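Local coordinates for protein haloacid dehalogenase-like hydrolase (Salmonella enterica subsp. enterica serovar Typhi, PDB 4EZE) that probably catalyses the magnesium-dependent hydrolysis of O-phosphoserine to serine and phosphate, the last step of serine biosynthesis, at residues I100-Q103 against P104-A107; G148-D151 against F152-F156. One frame throughout, in Å; residues are numbered along the deposited sequence.

In the fold
Both contacts lie at the surface, on opposite sides of the chain's centre, with their centres about 37 Å apart, and they share no element of the fold. Contact 1 belongs to the linker between strand 97-100, an edge of the N-terminal antiparallel sheet, and strand 110-113 of the parallel sheet in the HAD core. Contact 2 comes later in the chain, where a loop after helix 135-146 enters helix 152-161 in the helical region between strands 110-113 and 197-202. Their chemistry follows their place: the linker turns at a cis proline with apolar contacts and no hydrogen bond across it, whereas the helix start relies on backbone hydrogen bonding beside one small apolar contact.

Contact 1. Residues I100-Q103 against P104-A107; sequences IKPQ and PLPA
K101 meets L105 through CG, near the base of its side chain, which lies 4.1 Å from L105 CD1, and the two side chains cross at about a right angle. CG of K101 is anti to the backbone N (chi1 -179°), and the extended chain beyond it runs past the leucine to a salt bridge between NZ and D315. P102 follows with two apolar touches: its CD packs 3.9 Å from L105 CD1, and on the same ring CB sits 4.2 Å from P106 CD. L105 turns its CG beside its own carbonyl carbon (chi1 -165°), which brings CD1 to CD of P102. P102 O and L105 N stand 3.4 Å apart, at an angle too poor for a hydrogen bond. At Q103 the chain turns sharply through a cis peptide bond to P104, drawing the CA atoms of Q103 and P104 to 2.7 Å. With P102 and L105 as the outer residues, the backbone angles fit a type VIb beta turn. It lies in the linker between strands 97-100 and 110-113, where P102 and P106 both touch T283 of strand 283-287. With no hydrogen bond across the two segments, the turn probably owes its shape to the cis proline, with apolar contacts between its flanks.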
# COMPACT_ATOMS: atom_id res chain seq x y z
N ILE A 100 -10.14 3.74 -11.68
CA ILE A 100 -11.41 3.28 -12.18
C ILE A 100 -12.26 2.97 -10.96
O ILE A 100 -11.96 2.07 -10.20
CB ILE A 100 -11.26 2.03 -13.05
CG1 ILE A 100 -10.60 2.41 -14.38
CG2 ILE A 100 -12.62 1.40 -13.31
CD1 ILE A 100 -10.04 1.20 -15.10
N LYS A 101 -13.30 3.76 -10.77
CA LYS A 101 -14.14 3.60 -9.59
C LYS A 101 -14.67 2.17 -9.46
O LYS A 101 -15.30 1.64 -10.36
CB LYS A 101 -15.28 4.60 -9.62
CG LYS A 101 -16.21 4.53 -8.42
CD LYS A 101 -17.21 5.67 -8.48
CE LYS A 101 -18.26 5.57 -7.38
NZ LYS A 101 -19.02 6.85 -7.29
N PRO A 102 -14.38 1.53 -8.33
CA PRO A 102 -14.89 0.19 -8.14
C PRO A 102 -16.43 0.20 -8.00
O PRO A 102 -17.00 1.18 -7.54
CB PRO A 102 -14.23 -0.25 -6.83
CG PRO A 102 -13.10 0.70 -6.60
CD PRO A 102 -13.55 1.98 -7.20
N GLN A 103 -17.08 -0.88 -8.40
CA GLN A 103 -18.52 -1.04 -8.23
C GLN A 103 -18.80 -2.48 -7.84
O GLN A 103 -18.52 -3.40 -8.58
CB GLN A 103 -19.28 -0.62 -9.49
CG GLN A 103 -19.76 0.82 -9.46
CD GLN A 103 -19.62 1.52 -10.80
OE1 GLN A 103 -19.64 0.87 -11.85
NE2 GLN A 103 -19.48 2.85 -10.78
N PRO A 104 -19.33 -2.67 -6.64
CA PRO A 104 -19.68 -1.53 -5.81
C PRO A 104 -18.43 -0.89 -5.16
O PRO A 104 -17.35 -1.48 -5.14
CB PRO A 104 -20.57 -2.17 -4.74
CG PRO A 104 -20.09 -3.59 -4.64
CD PRO A 104 -19.30 -3.93 -5.87
N LEU A 105 -18.59 0.32 -4.63
CA LEU A 105 -17.54 1.00 -3.90
C LEU A 105 -17.38 0.32 -2.55
O LEU A 105 -18.37 -0.05 -1.94
CB LEU A 105 -17.88 2.47 -3.71
CG LEU A 105 -16.72 3.37 -3.29
CD1 LEU A 105 -15.75 3.57 -4.45
CD2 LEU A 105 -17.23 4.71 -2.79
N PRO A 106 -16.14 0.17 -2.07
CA PRO A 106 -15.93 -0.41 -0.77
C PRO A 106 -16.52 0.49 0.29
O PRO A 106 -16.55 1.72 0.12
CB PRO A 106 -14.40 -0.43 -0.63
CG PRO A 106 -13.91 -0.37 -2.03
CD PRO A 106 -14.87 0.54 -2.71
N ALA A 107 -17.01 -0.10 1.38
CA ALA A 107 -17.64 0.71 2.42
C ALA A 107 -17.70 -0.03 3.75
O ALA A 107 -17.87 -1.25 3.78
CB ALA A 107 -19.03 1.14 1.96

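Contact 2. Residues G148-D151 against F152-F156; sequences GKLD and FNASF
The start of helix 152-161 is built here, with D151 at the N-cap position and the preceding loop folded against the first turn. The carbonyl of D151 accepts the first regular helical bond, S155 N to D151 O at 2.7 Å. The carboxylate does no true capping. With CG anti to the backbone N (chi1 -171°), it swings beside its own carbonyl carbon, and OD2 takes just a weak, strongly bent bond from F152 N at 2.7 Å. OD1 rests 3.8 Å from N153 CB, and the D151 and N153 side chains run side by side, their carboxylate and amide planes 15° apart. A negative charge at this end of a helix would be expected to suit its dipole. One residue earlier, L150 supplies the apolar part: its CG lies 4.0 Å from A154 CB, over the first turn. L150 also touches Q144 and S155 touches A145, both on helix 135-146, so the two helices meet beside the connecting loop, while N153 leans on the loop residues I241 and N243.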
# COMPACT_ATOMS: atom_id res chain seq x y z
N GLY A 148 17.13 -15.59 -5.84
CA GLY A 148 16.42 -16.85 -5.74
C GLY A 148 17.26 -17.91 -5.09
O GLY A 148 16.85 -19.05 -4.93
N LYS A 149 18.46 -17.52 -4.69
CA LYS A 149 19.39 -18.42 -4.02
C LYS A 149 18.92 -18.83 -2.62
O LYS A 149 19.36 -19.84 -2.08
CB LYS A 149 20.76 -17.76 -3.94
CG LYS A 149 21.89 -18.56 -4.58
CD LYS A 149 23.21 -17.80 -4.54
CE LYS A 149 23.09 -16.41 -5.15
NZ LYS A 149 22.93 -16.43 -6.63
N LEU A 150 18.06 -18.02 -2.02
CA LEU A 150 17.61 -18.25 -0.65
C LEU A 150 16.13 -18.01 -0.43
O LEU A 150 15.53 -17.14 -1.07
CB LEU A 150 18.41 -17.35 0.29
CG LEU A 150 18.48 -17.68 1.77
CD1 LEU A 150 19.13 -19.03 1.98
CD2 LEU A 150 19.28 -16.59 2.46
N ASP A 151 15.53 -18.76 0.49
CA ASP A 151 14.12 -18.57 0.85
C ASP A 151 13.89 -17.29 1.63
O ASP A 151 14.73 -16.87 2.42
CB ASP A 151 13.59 -19.75 1.65
CG ASP A 151 12.10 -19.69 1.85
OD1 ASP A 151 11.59 -20.32 2.79
OD2 ASP A 151 11.43 -19.00 1.06
N PHE A 152 12.74 -16.67 1.42
CA PHE A 152 12.40 -15.41 2.07
C PHE A 152 12.34 -15.52 3.59
O PHE A 152 12.72 -14.59 4.30
CB PHE A 152 11.09 -14.88 1.52
CG PHE A 152 11.08 -14.78 0.04
CD1 PHE A 152 11.83 -13.81 -0.61
CD2 PHE A 152 10.34 -15.66 -0.72
CE1 PHE A 152 11.82 -13.72 -1.98
CE2 PHE A 152 10.33 -15.57 -2.09
CZ PHE A 152 11.07 -14.60 -2.72
N ASN A 153 11.83 -16.64 4.10
CA ASN A 153 11.81 -16.83 5.53
C ASN A 153 13.24 -16.87 6.05
O ASN A 153 13.56 -16.29 7.08
CB ASN A 153 11.09 -18.12 5.90
CG ASN A 153 9.59 -17.98 5.85
OD1 ASN A 153 9.06 -17.11 5.17
ND2 ASN A 153 8.89 -18.84 6.56
N ALA A 154 14.10 -17.55 5.30
CA ALA A 154 15.51 -17.68 5.67
C ALA A 154 16.21 -16.33 5.47
O ALA A 154 17.14 -15.98 6.21
CB ALA A 154 16.17 -18.79 4.85
N SER A 155 15.72 -15.54 4.52
CA SER A 155 16.16 -14.15 4.41
C SER A 155 15.82 -13.42 5.70
O SER A 155 16.68 -12.76 6.31
CB SER A 155 15.46 -13.46 3.24
OG SER A 155 15.53 -12.05 3.38
N PHE A 156 14.56 -13.53 6.11
CA PHE A 156 14.14 -12.86 7.34
C PHE A 156 14.93 -13.37 8.56
O PHE A 156 15.43 -12.59 9.37
CB PHE A 156 12.62 -13.01 7.56
CG PHE A 156 12.14 -12.33 8.81
CD1 PHE A 156 11.91 -10.97 8.82
CD2 PHE A 156 11.99 -13.04 9.99
CE1 PHE A 156 11.51 -10.33 9.99
CE2 PHE A 156 11.58 -12.41 11.16
CZ PHE A 156 11.34 -11.04 11.16